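Local coordinates for protein deacetylase EF_0837 (Enterococcus faecalis, PDB 2ICS) that deacetylates acetyl-(R)-mandelate in vitro, though with very low efficiency, as a zinc-dependent esterase with a TIM-barrel fold, and binds adenine beside its two metal ions, at residues Gly263-Ser268 and Val296-Pro301; Tyr70-Asp75 and Arg276-Gly281; Asn116-Gly121 and Gln125-Asp130. All blocks are in the same frame, centred on the assembly; numbering follows the deposited sequence.

Contact 1. Residues Gly263-Ser268 and Val296-Pro301; sequences GMKAAS and VGYDWP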
loop_
_atom_site.group_PDB
_atom_site.type_symbol
_atom_site.label_atom_id
_atom_site.label_comp_id
_atom_site.label_asym_id
_atom_site.label_seq_id
_atom_site.Cartn_x
_atom_site.Cartn_y
_atom_site.Cartn_z
ATOM N N GLY A 263 9.813 -10.760 -16.937
ATOM C CA GLY A 263 8.622 -11.442 -16.466
ATOM C C GLY A 263 8.314 -11.250 -14.995
ATOM O O GLY A 263 7.539 -12.009 -14.415
HETATM N N MSE A 264 8.910 -10.229 -14.390
HETATM C CA MSE A 264 8.694 -9.950 -12.974
HETATM C C MSE A 264 7.790 -8.732 -12.773
HETATM O O MSE A 264 8.021 -7.680 -13.364
HETATM C CB MSE A 264 10.043 -9.713 -12.288
HETATM C CG MSE A 264 9.954 -9.387 -10.804
HETATM SE SE MSE A 264 11.685 -8.888 -10.077
HETATM C CE MSE A 264 12.346 -10.651 -9.593
ATOM N N LYS A 265 6.768 -8.884 -11.933
ATOM C CA LYS A 265 5.824 -7.805 -11.634
ATOM C C LYS A 265 5.656 -7.654 -10.125
ATOM O O LYS A 265 5.770 -8.632 -9.379
ATOM C CB LYS A 265 4.446 -8.101 -12.246
ATOM C CG LYS A 265 4.433 -8.212 -13.758
ATOM C CD LYS A 265 3.032 -8.524 -14.287
ATOM C CE LYS A 265 3.047 -8.632 -15.811
ATOM N NZ LYS A 265 1.711 -8.933 -16.394
ATOM N N ALA A 266 5.381 -6.432 -9.673
ATOM C CA ALA A 266 5.176 -6.201 -8.252
ATOM C C ALA A 266 3.839 -6.833 -7.860
ATOM O O ALA A 266 2.891 -6.845 -8.648
ATOM C CB ALA A 266 5.163 -4.704 -7.951
ATOM N N ALA A 267 3.768 -7.360 -6.647
ATOM C CA ALA A 267 2.548 -7.988 -6.160
ATOM C C ALA A 267 1.533 -6.926 -5.758
ATOM O O ALA A 267 0.322 -7.112 -5.913
ATOM C CB ALA A 267 2.864 -8.885 -4.967
ATOM N N SER A 268 2.035 -5.816 -5.226
ATOM C CA SER A 268 1.171 -4.728 -4.798
ATOM C C SER A 268 1.797 -3.372 -5.092
ATOM O O SER A 268 3.024 -3.203 -5.055
ATOM C CB SER A 268 0.857 -4.848 -3.298
ATOM O OG SER A 268 2.039 -4.976 -2.522
ATOM N N VAL A 296 4.636 1.522 -17.621
ATOM C CA VAL A 296 5.705 0.532 -17.580
ATOM C C VAL A 296 5.299 -0.670 -18.429
ATOM O O VAL A 296 6.136 -1.286 -19.085
ATOM C CB VAL A 296 5.983 0.042 -16.128
ATOM C CG1 VAL A 296 6.793 -1.258 -16.146
ATOM C CG2 VAL A 296 6.744 1.098 -15.363
ATOM N N GLY A 297 4.012 -1.007 -18.409
ATOM C CA GLY A 297 3.546 -2.140 -19.192
ATOM C C GLY A 297 2.424 -2.974 -18.593
ATOM O O GLY A 297 1.830 -3.790 -19.299
ATOM N N TYR A 298 2.133 -2.799 -17.304
ATOM C CA TYR A 298 1.051 -3.562 -16.670
ATOM C C TYR A 298 -0.282 -3.156 -17.311
ATOM O O TYR A 298 -0.395 -2.054 -17.845
ATOM C CB TYR A 298 0.975 -3.248 -15.169
ATOM C CG TYR A 298 2.162 -3.681 -14.327
ATOM C CD1 TYR A 298 3.425 -3.873 -14.891
ATOM C CD2 TYR A 298 2.035 -3.821 -12.942
ATOM C CE1 TYR A 298 4.530 -4.185 -14.096
ATOM C CE2 TYR A 298 3.136 -4.130 -12.138
ATOM C CZ TYR A 298 4.376 -4.305 -12.722
ATOM O OH TYR A 298 5.466 -4.578 -11.933
ATOM N N ASP A 299 -1.282 -4.036 -17.277
ATOM C CA ASP A 299 -2.596 -3.681 -17.827
ATOM C C ASP A 299 -3.496 -3.260 -16.662
ATOM O O ASP A 299 -3.262 -3.651 -15.521
ATOM C CB ASP A 299 -3.233 -4.846 -18.610
ATOM C CG ASP A 299 -3.496 -6.082 -17.752
ATOM O OD1 ASP A 299 -4.011 -5.956 -16.618
ATOM O OD2 ASP A 299 -3.206 -7.198 -18.230
ATOM N N TRP A 300 -4.522 -2.464 -16.946
ATOM C CA TRP A 300 -5.404 -1.977 -15.890
ATOM C C TRP A 300 -6.007 -3.027 -14.961
ATOM O O TRP A 300 -6.072 -2.815 -13.745
ATOM C CB TRP A 300 -6.507 -1.097 -16.491
ATOM C CG TRP A 300 -5.978 0.238 -16.947
ATOM C CD1 TRP A 300 -5.930 0.711 -18.227
ATOM C CD2 TRP A 300 -5.368 1.247 -16.125
ATOM N NE1 TRP A 300 -5.323 1.950 -18.254
ATOM C CE2 TRP A 300 -4.969 2.301 -16.978
ATOM C CE3 TRP A 300 -5.118 1.360 -14.749
ATOM C CZ2 TRP A 300 -4.332 3.455 -16.502
ATOM C CZ3 TRP A 300 -4.480 2.513 -14.273
ATOM C CH2 TRP A 300 -4.096 3.542 -15.152
ATOM N N PRO A 301 -6.464 -4.166 -15.507
ATOM C CA PRO A 301 -7.045 -5.191 -14.628
ATOM C C PRO A 301 -6.091 -5.653 -13.521
ATOM O O PRO A 301 -6.481 -5.748 -12.360
ATOM C CB PRO A 301 -7.400 -6.319 -15.597
ATOM C CG PRO A 301 -7.751 -5.561 -16.865
ATOM C CD PRO A 301 -6.660 -4.511 -16.928
HETATM O O HOH W 1 7.660 -5.039 -13.423
#

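Contact 2. Residues Tyr70-Asp75 and Arg276-Gly281; sequences YYDYPD and RNRENG. With ADE (adenine), chain D.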
loop_
_atom_site.group_PDB
_atom_site.type_symbol
_atom_site.label_atom_id
_atom_site.label_comp_id
_atom_site.label_asym_id
_atom_site.label_seq_id
_atom_site.Cartn_x
_atom_site.Cartn_y
_atom_site.Cartn_z
ATOM N N TYR A 70 7.972 13.464 8.665
ATOM C CA TYR A 70 7.352 12.340 7.979
ATOM C C TYR A 70 5.887 12.187 8.418
ATOM O O TYR A 70 5.588 11.404 9.316
ATOM C CB TYR A 70 8.153 11.082 8.328
ATOM C CG TYR A 70 8.499 10.172 7.166
ATOM C CD1 TYR A 70 9.103 10.670 6.007
ATOM C CD2 TYR A 70 8.250 8.802 7.238
ATOM C CE1 TYR A 70 9.443 9.817 4.949
ATOM C CE2 TYR A 70 8.591 7.943 6.193
ATOM C CZ TYR A 70 9.181 8.457 5.053
ATOM O OH TYR A 70 9.481 7.613 4.011
ATOM N N TYR A 71 4.977 12.921 7.781
ATOM C CA TYR A 71 3.563 12.862 8.150
ATOM C C TYR A 71 2.636 13.343 7.033
ATOM O O TYR A 71 3.083 13.821 5.990
ATOM C CB TYR A 71 3.315 13.753 9.376
ATOM C CG TYR A 71 3.288 15.231 9.025
ATOM C CD1 TYR A 71 2.085 15.879 8.734
ATOM C CD2 TYR A 71 4.470 15.958 8.895
ATOM C CE1 TYR A 71 2.064 17.212 8.314
ATOM C CE2 TYR A 71 4.459 17.291 8.474
ATOM C CZ TYR A 71 3.254 17.910 8.182
ATOM O OH TYR A 71 3.236 19.214 7.727
ATOM N N ASP A 72 1.336 13.217 7.281
ATOM C CA ASP A 72 0.310 13.694 6.361
ATOM C C ASP A 72 -1.043 13.544 7.028
ATOM O O ASP A 72 -1.136 13.025 8.141
ATOM C CB ASP A 72 0.317 12.922 5.037
ATOM C CG ASP A 72 -0.095 13.798 3.862
ATOM O OD1 ASP A 72 -0.937 14.705 4.072
ATOM O OD2 ASP A 72 0.414 13.585 2.738
ATOM N N TYR A 73 -2.094 13.999 6.354
ATOM C CA TYR A 73 -3.440 13.905 6.899
ATOM C C TYR A 73 -4.194 12.802 6.177
ATOM O O TYR A 73 -4.402 12.866 4.966
ATOM C CB TYR A 73 -4.165 15.242 6.760
ATOM C CG TYR A 73 -3.387 16.386 7.366
ATOM C CD1 TYR A 73 -2.416 17.057 6.628
ATOM C CD2 TYR A 73 -3.575 16.758 8.703
ATOM C CE1 TYR A 73 -1.645 18.068 7.198
ATOM C CE2 TYR A 73 -2.805 17.770 9.289
ATOM C CZ TYR A 73 -1.842 18.415 8.528
ATOM O OH TYR A 73 -1.060 19.390 9.089
ATOM N N PRO A 74 -4.612 11.769 6.925
ATOM C CA PRO A 74 -5.344 10.601 6.436
ATOM C C PRO A 74 -6.306 10.826 5.271
ATOM O O PRO A 74 -6.204 10.165 4.236
ATOM C CB PRO A 74 -6.054 10.104 7.687
ATOM C CG PRO A 74 -5.025 10.355 8.732
ATOM C CD PRO A 74 -4.549 11.758 8.399
ATOM N N ASP A 75 -7.236 11.756 5.419
ATOM C CA ASP A 75 -8.191 11.965 4.349
ATOM C C ASP A 75 -7.648 12.644 3.097
ATOM O O ASP A 75 -8.290 12.590 2.049
ATOM C CB ASP A 75 -9.432 12.688 4.882
ATOM C CG ASP A 75 -10.153 11.882 5.953
ATOM O OD1 ASP A 75 -10.100 10.630 5.909
ATOM O OD2 ASP A 75 -10.779 12.497 6.837
ATOM N N ARG A 276 5.096 15.916 1.934
ATOM C CA ARG A 276 6.094 16.488 1.034
ATOM C C ARG A 276 6.124 15.911 -0.378
ATOM O O ARG A 276 6.113 16.674 -1.349
ATOM C CB ARG A 276 7.491 16.398 1.661
ATOM C CG ARG A 276 7.634 17.214 2.943
ATOM C CD ARG A 276 9.039 17.123 3.544
ATOM N NE ARG A 276 10.059 17.680 2.659
ATOM C CZ ARG A 276 11.344 17.809 2.983
ATOM N NH1 ARG A 276 11.775 17.419 4.180
ATOM N NH2 ARG A 276 12.200 18.328 2.110
ATOM N N ASN A 277 6.162 14.586 -0.521
ATOM C CA ASN A 277 6.184 14.041 -1.875
ATOM C C ASN A 277 4.802 14.042 -2.517
ATOM O O ASN A 277 4.677 13.826 -3.718
ATOM C CB ASN A 277 6.816 12.634 -1.934
ATOM C CG ASN A 277 6.088 11.609 -1.091
ATOM O OD1 ASN A 277 4.863 11.566 -1.061
ATOM N ND2 ASN A 277 6.852 10.752 -0.421
ATOM N N ARG A 278 3.766 14.303 -1.721
ATOM C CA ARG A 278 2.406 14.372 -2.253
ATOM C C ARG A 278 2.172 15.753 -2.856
ATOM O O ARG A 278 1.639 15.879 -3.961
ATOM C CB ARG A 278 1.351 14.141 -1.157
ATOM C CG ARG A 278 -0.027 14.701 -1.541
ATOM C CD ARG A 278 -1.151 14.264 -0.612
ATOM N NE ARG A 278 -1.120 14.916 0.696
ATOM C CZ ARG A 278 -1.495 16.174 0.927
ATOM N NH1 ARG A 278 -1.938 16.943 -0.065
ATOM N NH2 ARG A 278 -1.431 16.662 2.161
ATOM N N GLU A 279 2.558 16.789 -2.113
ATOM C CA GLU A 279 2.375 18.163 -2.567
ATOM C C GLU A 279 3.320 18.542 -3.695
ATOM O O GLU A 279 2.907 19.146 -4.678
ATOM C CB GLU A 279 2.578 19.159 -1.413
ATOM C CG GLU A 279 1.407 19.302 -0.454
ATOM C CD GLU A 279 1.619 20.402 0.588
ATOM O OE1 GLU A 279 0.777 20.530 1.496
ATOM O OE2 GLU A 279 2.626 21.142 0.500
ATOM N N ASN A 280 4.589 18.177 -3.555
ATOM C CA ASN A 280 5.588 18.540 -4.551
ATOM C C ASN A 280 6.044 17.414 -5.472
ATOM O O ASN A 280 6.933 17.626 -6.299
ATOM C CB ASN A 280 6.815 19.137 -3.848
ATOM C CG ASN A 280 6.441 20.177 -2.803
ATOM O OD1 ASN A 280 5.694 21.115 -3.082
ATOM N ND2 ASN A 280 6.964 20.014 -1.588
ATOM N N GLY A 281 5.445 16.232 -5.346
ATOM C CA GLY A 281 5.858 15.115 -6.181
ATOM C C GLY A 281 7.107 14.487 -5.589
ATOM O O GLY A 281 7.602 14.972 -4.569
HETATM N N9 ADE D . 16.175 7.430 3.710
HETATM C C8 ADE D . 16.235 6.200 3.117
HETATM N N7 ADE D . 15.046 5.667 3.053
HETATM C C5 ADE D . 14.143 6.518 3.598
HETATM C C6 ADE D . 12.733 6.499 3.813
HETATM N N6 ADE D . 11.975 5.410 3.417
HETATM N N1 ADE D . 12.153 7.567 4.411
HETATM C C2 ADE D . 12.868 8.635 4.804
HETATM N N3 ADE D . 14.193 8.691 4.621
HETATM C C4 ADE D . 14.861 7.671 4.032
#

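Contact 3. Residues Asn116-Gly121 and Gln125-Asp130; sequences NISKWG and QDELAD. With ADE (adenine), chain D.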
loop_
_atom_site.group_PDB
_atom_site.type_symbol
_atom_site.label_atom_id
_atom_site.label_comp_id
_atom_site.label_asym_id
_atom_site.label_seq_id
_atom_site.Cartn_x
_atom_site.Cartn_y
_atom_site.Cartn_z
ATOM N N ASN A 116 6.245 -0.056 14.305
ATOM C CA ASN A 116 7.686 -0.081 14.076
ATOM C C ASN A 116 8.283 -0.909 15.200
ATOM O O ASN A 116 7.856 -0.781 16.342
ATOM C CB ASN A 116 8.245 1.341 14.143
ATOM C CG ASN A 116 9.552 1.498 13.394
ATOM O OD1 ASN A 116 10.523 0.774 13.633
ATOM N ND2 ASN A 116 9.587 2.463 12.481
ATOM N N ILE A 117 9.262 -1.753 14.897
ATOM C CA ILE A 117 9.868 -2.561 15.950
ATOM C C ILE A 117 10.620 -1.684 16.949
ATOM O O ILE A 117 10.956 -2.132 18.042
ATOM C CB ILE A 117 10.820 -3.624 15.376
ATOM C CG1 ILE A 117 11.909 -2.962 14.531
ATOM C CG2 ILE A 117 10.022 -4.625 14.561
ATOM C CD1 ILE A 117 12.977 -3.924 14.063
ATOM N N SER A 118 10.882 -0.435 16.567
ATOM C CA SER A 118 11.554 0.522 17.450
ATOM C C SER A 118 10.439 1.308 18.158
ATOM O O SER A 118 9.662 2.010 17.508
ATOM C CB SER A 118 12.433 1.470 16.635
ATOM O OG SER A 118 13.240 2.262 17.486
ATOM N N LYS A 119 10.371 1.190 19.481
ATOM C CA LYS A 119 9.316 1.829 20.274
ATOM C C LYS A 119 8.876 3.262 19.968
ATOM O O LYS A 119 7.719 3.608 20.213
ATOM C CB LYS A 119 9.623 1.709 21.773
ATOM C CG LYS A 119 10.869 2.428 22.280
ATOM C CD LYS A 119 10.859 2.426 23.815
ATOM C CE LYS A 119 12.116 3.032 24.431
ATOM N NZ LYS A 119 13.274 2.086 24.421
ATOM N N TRP A 120 9.761 4.104 19.445
ATOM C CA TRP A 120 9.349 5.472 19.139
ATOM C C TRP A 120 9.099 5.707 17.654
ATOM O O TRP A 120 8.918 6.842 17.217
ATOM C CB TRP A 120 10.378 6.484 19.657
ATOM C CG TRP A 120 10.425 6.548 21.153
ATOM C CD1 TRP A 120 11.361 5.983 21.971
ATOM C CD2 TRP A 120 9.459 7.162 22.012
ATOM N NE1 TRP A 120 11.034 6.203 23.288
ATOM C CE2 TRP A 120 9.871 6.925 23.341
ATOM C CE3 TRP A 120 8.280 7.888 21.787
ATOM C CZ2 TRP A 120 9.145 7.388 24.446
ATOM C CZ3 TRP A 120 7.558 8.351 22.886
ATOM C CH2 TRP A 120 7.995 8.097 24.201
ATOM N N GLY A 121 9.071 4.632 16.878
ATOM C CA GLY A 121 8.838 4.781 15.456
ATOM C C GLY A 121 9.970 5.512 14.756
ATOM O O GLY A 121 11.140 5.353 15.100
ATOM N N GLN A 125 15.970 9.669 12.443
ATOM C CA GLN A 125 16.132 9.068 11.125
ATOM C C GLN A 125 16.737 7.675 11.261
ATOM O O GLN A 125 16.555 6.822 10.395
ATOM C CB GLN A 125 17.038 9.941 10.252
ATOM C CG GLN A 125 17.313 9.375 8.858
ATOM C CD GLN A 125 16.066 9.291 7.991
ATOM O OE1 GLN A 125 15.414 10.304 7.721
ATOM N NE2 GLN A 125 15.732 8.083 7.546
ATOM N N ASP A 126 17.445 7.451 12.363
ATOM C CA ASP A 126 18.105 6.172 12.616
ATOM C C ASP A 126 17.540 5.452 13.835
ATOM O O ASP A 126 18.269 5.159 14.783
ATOM C CB ASP A 126 19.608 6.402 12.805
ATOM C CG ASP A 126 19.916 7.425 13.901
ATOM O OD1 ASP A 126 21.114 7.689 14.149
ATOM O OD2 ASP A 126 18.966 7.965 14.513
ATOM N N GLU A 127 16.249 5.142 13.801
ATOM C CA GLU A 127 15.615 4.484 14.935
ATOM C C GLU A 127 16.039 3.040 15.195
ATOM O O GLU A 127 15.559 2.413 16.135
ATOM C CB GLU A 127 14.090 4.599 14.819
ATOM C CG GLU A 127 13.581 4.833 13.407
ATOM C CD GLU A 127 13.218 3.548 12.721
ATOM O OE1 GLU A 127 12.792 3.584 11.544
ATOM O OE2 GLU A 127 13.358 2.496 13.376
ATOM N N LEU A 128 16.942 2.512 14.374
ATOM C CA LEU A 128 17.428 1.152 14.587
ATOM C C LEU A 128 18.921 1.162 14.939
ATOM O O LEU A 128 19.547 0.111 15.078
ATOM C CB LEU A 128 17.175 0.278 13.355
ATOM C CG LEU A 128 15.708 -0.045 13.037
ATOM C CD1 LEU A 128 15.648 -1.063 11.905
ATOM C CD2 LEU A 128 15.007 -0.606 14.277
ATOM N N ALA A 129 19.475 2.364 15.095
ATOM C CA ALA A 129 20.882 2.545 15.446
ATOM C C ALA A 129 21.102 2.213 16.924
ATOM O O ALA A 129 22.186 1.788 17.321
ATOM C CB ALA A 129 21.305 3.982 15.161
ATOM N N ASP A 130 20.065 2.416 17.733
ATOM C CA ASP A 130 20.115 2.116 19.165
ATOM C C ASP A 130 19.185 0.930 19.405
ATOM O O ASP A 130 17.967 1.089 19.438
ATOM C CB ASP A 130 19.638 3.322 19.985
ATOM C CG ASP A 130 19.650 3.055 21.488
ATOM O OD1 ASP A 130 19.862 1.889 21.900
ATOM O OD2 ASP A 130 19.439 4.015 22.261
HETATM N N9 ADE D . 16.175 7.430 3.710
HETATM C C8 ADE D . 16.235 6.200 3.117
HETATM N N7 ADE D . 15.046 5.667 3.053
HETATM C C5 ADE D . 14.143 6.518 3.598
HETATM C C6 ADE D . 12.733 6.499 3.813
HETATM N N6 ADE D . 11.975 5.410 3.417
HETATM N N1 ADE D . 12.153 7.567 4.411
HETATM C C2 ADE D . 12.868 8.635 4.804
HETATM N N3 ADE D . 14.193 8.691 4.621
HETATM C C4 ADE D . 14.861 7.671 4.032
#

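Contact 1. Residues Gly263-Ser268 and Val296-Pro301
Met264, present as selenomethionine, meets Tyr298 through a water just after Gly263 has closed helix 253-261 with a Schellman motif. In this TIM barrel the chain leaves the helix here and runs inward beside strand 241-243, on toward the zinc ligand Asp272. The water donates to Met264 O at 2.7 Å and accepts from Tyr298 OH, also at 2.7 Å. Lys265 comes next and lays its aliphatic part over one face of the tyrosine ring: CG is 4.0 Å from CE1 of Tyr298, and CB lies close to CZ of the same ring. With CG anti to the carbonyl carbon (chi1 -62°) and the chain extended beyond it, the lysine runs alongside the tyrosine, roughly antiparallel to it. Its far end forms a salt bridge with Glu302 of helix 300-305. NZ of Lys265 stands 5.9 Å from the centroid of the Tyr298 ring, too far for more than a weak cation-pi attraction. Ala266 gives its amide to the same phenol, its methyl lying on Ile244 and its carbonyl receiving NZ of Lys306. Beyond it, Ala267 and Ser268 make backbone hydrogen bonds to Phe242 of strand 241-243. Tyr298, from the turn between helices 286-296 and 300-305, therefore uses its buried hydroxyl twice: OH donates to the water and accepts Ala266 N at 2.9 Å, with an N-H...O angle of 162°.

Contact 2. Residues Tyr70-Asp75 and Arg276-Gly281
Arg278 presents the NE side of its guanidinium to the carboxylate of Asp72, a side-on, two-pronged salt bridge between two active-site loops of the TIM barrel. One loop follows strand 51-61, at whose end sits the zinc ligand His60, with His62 just past it; the other forms helix 275-279, just after the zinc ligand Asp272. NH2 of Arg278 donates to OD1 of Asp72 at 2.8 Å and NE of Arg278 to OD2 of Asp72 at 2.9 Å. Both oxygens use their syn lone pairs and lie near the guanidinium plane, and the two flat groups are turned 31° apart. Arg278 starts extended; chi3 (73°) then bends the chain to place NE, and the turn at chi4 (76°) brings NH2 round to the second oxygen, while the side chain rests on Glu76 and Ile77 of helix 74-77. A third bond fixes the carboxylate: Tyr73 N donates to Asp72 OD1 at 2.7 Å from the anti side, tilted out of the carboxylate plane. OD1 thus takes two donors, and the rotation of the buried acid is well defined. Alongside, Asn277 ties helix 275-279 to the metal-site loop, bonding Asp272 O through ND2 and Tyr274 N through OD1. At the other segment's start lies the ligand pocket, where the Tyr70 ring meets those of His62 and Tyr274 and its OH comes within 2.7 Å of adenine N1.

Contact 3. Residues Asn116-Gly121 and Gln125-Asp130
Asn116 turns the OD1 and ND2 end of its amide toward one face of the Glu127 carboxylate, the two planes 90° apart, inside the active-site loop that follows strand 110-114 of the TIM barrel. Gly121 O stands above the same face. No hydrogen bond joins Asn116 OD1 to Glu127 OE2, 3.3 Å apart, since both are acceptors. Each group is held by other partners. Asn116 OD1 takes the amide of Ser118 at 3.2 Å, forming an Asx turn, while its ND2 bonds to Gly90 O. Glu127 OE1 makes a salt bridge with NE of Arg156, the probable transition-state stabilizer, consistent with a second-shell role in positioning this pocket arginine. The direct polar link across the loop is Ser118 OG to Glu127 O, 2.7 Å long, with the hydroxyl tilted from the carbonyl plane; OG stands anti to the backbone N (chi1 -171°), which carries it across. The fit is tight at Gly121, whose O lies 3.0 Å from Glu127 CG; Glu127 has a nearly eclipsed chi1 (23°) and a bend at chi2, a strained shape. Beside the serine, Ile117 and Leu128 cross at about a right angle, CD1 of Ile117 being 3.9 Å from CD2 of Leu128. Two type I turns, Ser118 to Gly121 and Asp126 to Ala129, fold the loop back on itself, and Gln125, at the start of the second segment, brings NE2 to 3.4 Å from adenine N3. Leu128 packs on Met157 of strand 156-157, Val161 of helix 159-162 and Pro169 of helix 168-178, and Ile117 on Ile176 of that last helix.

All three contacts belong to the TIM barrel, but at different depths and distances from the site. Contact 3 is wholly buried among its touching residues and contact 1 largely so, whereas contact 2 is only partly buried. Contacts 2 and 3 both reach adenine, their nearest atoms about 7 Å apart; contact 1 does not, and lies on the opposite side of the chain's centre from contact 3. Chemistry follows place: a phenol that accepts a backbone amide and donates a hydrogen bond to a water in contact 1, a charged grip between two loops flanking the zinc site in contact 2, and a serine-to-carbonyl bond beside an apolar pair in contact 3.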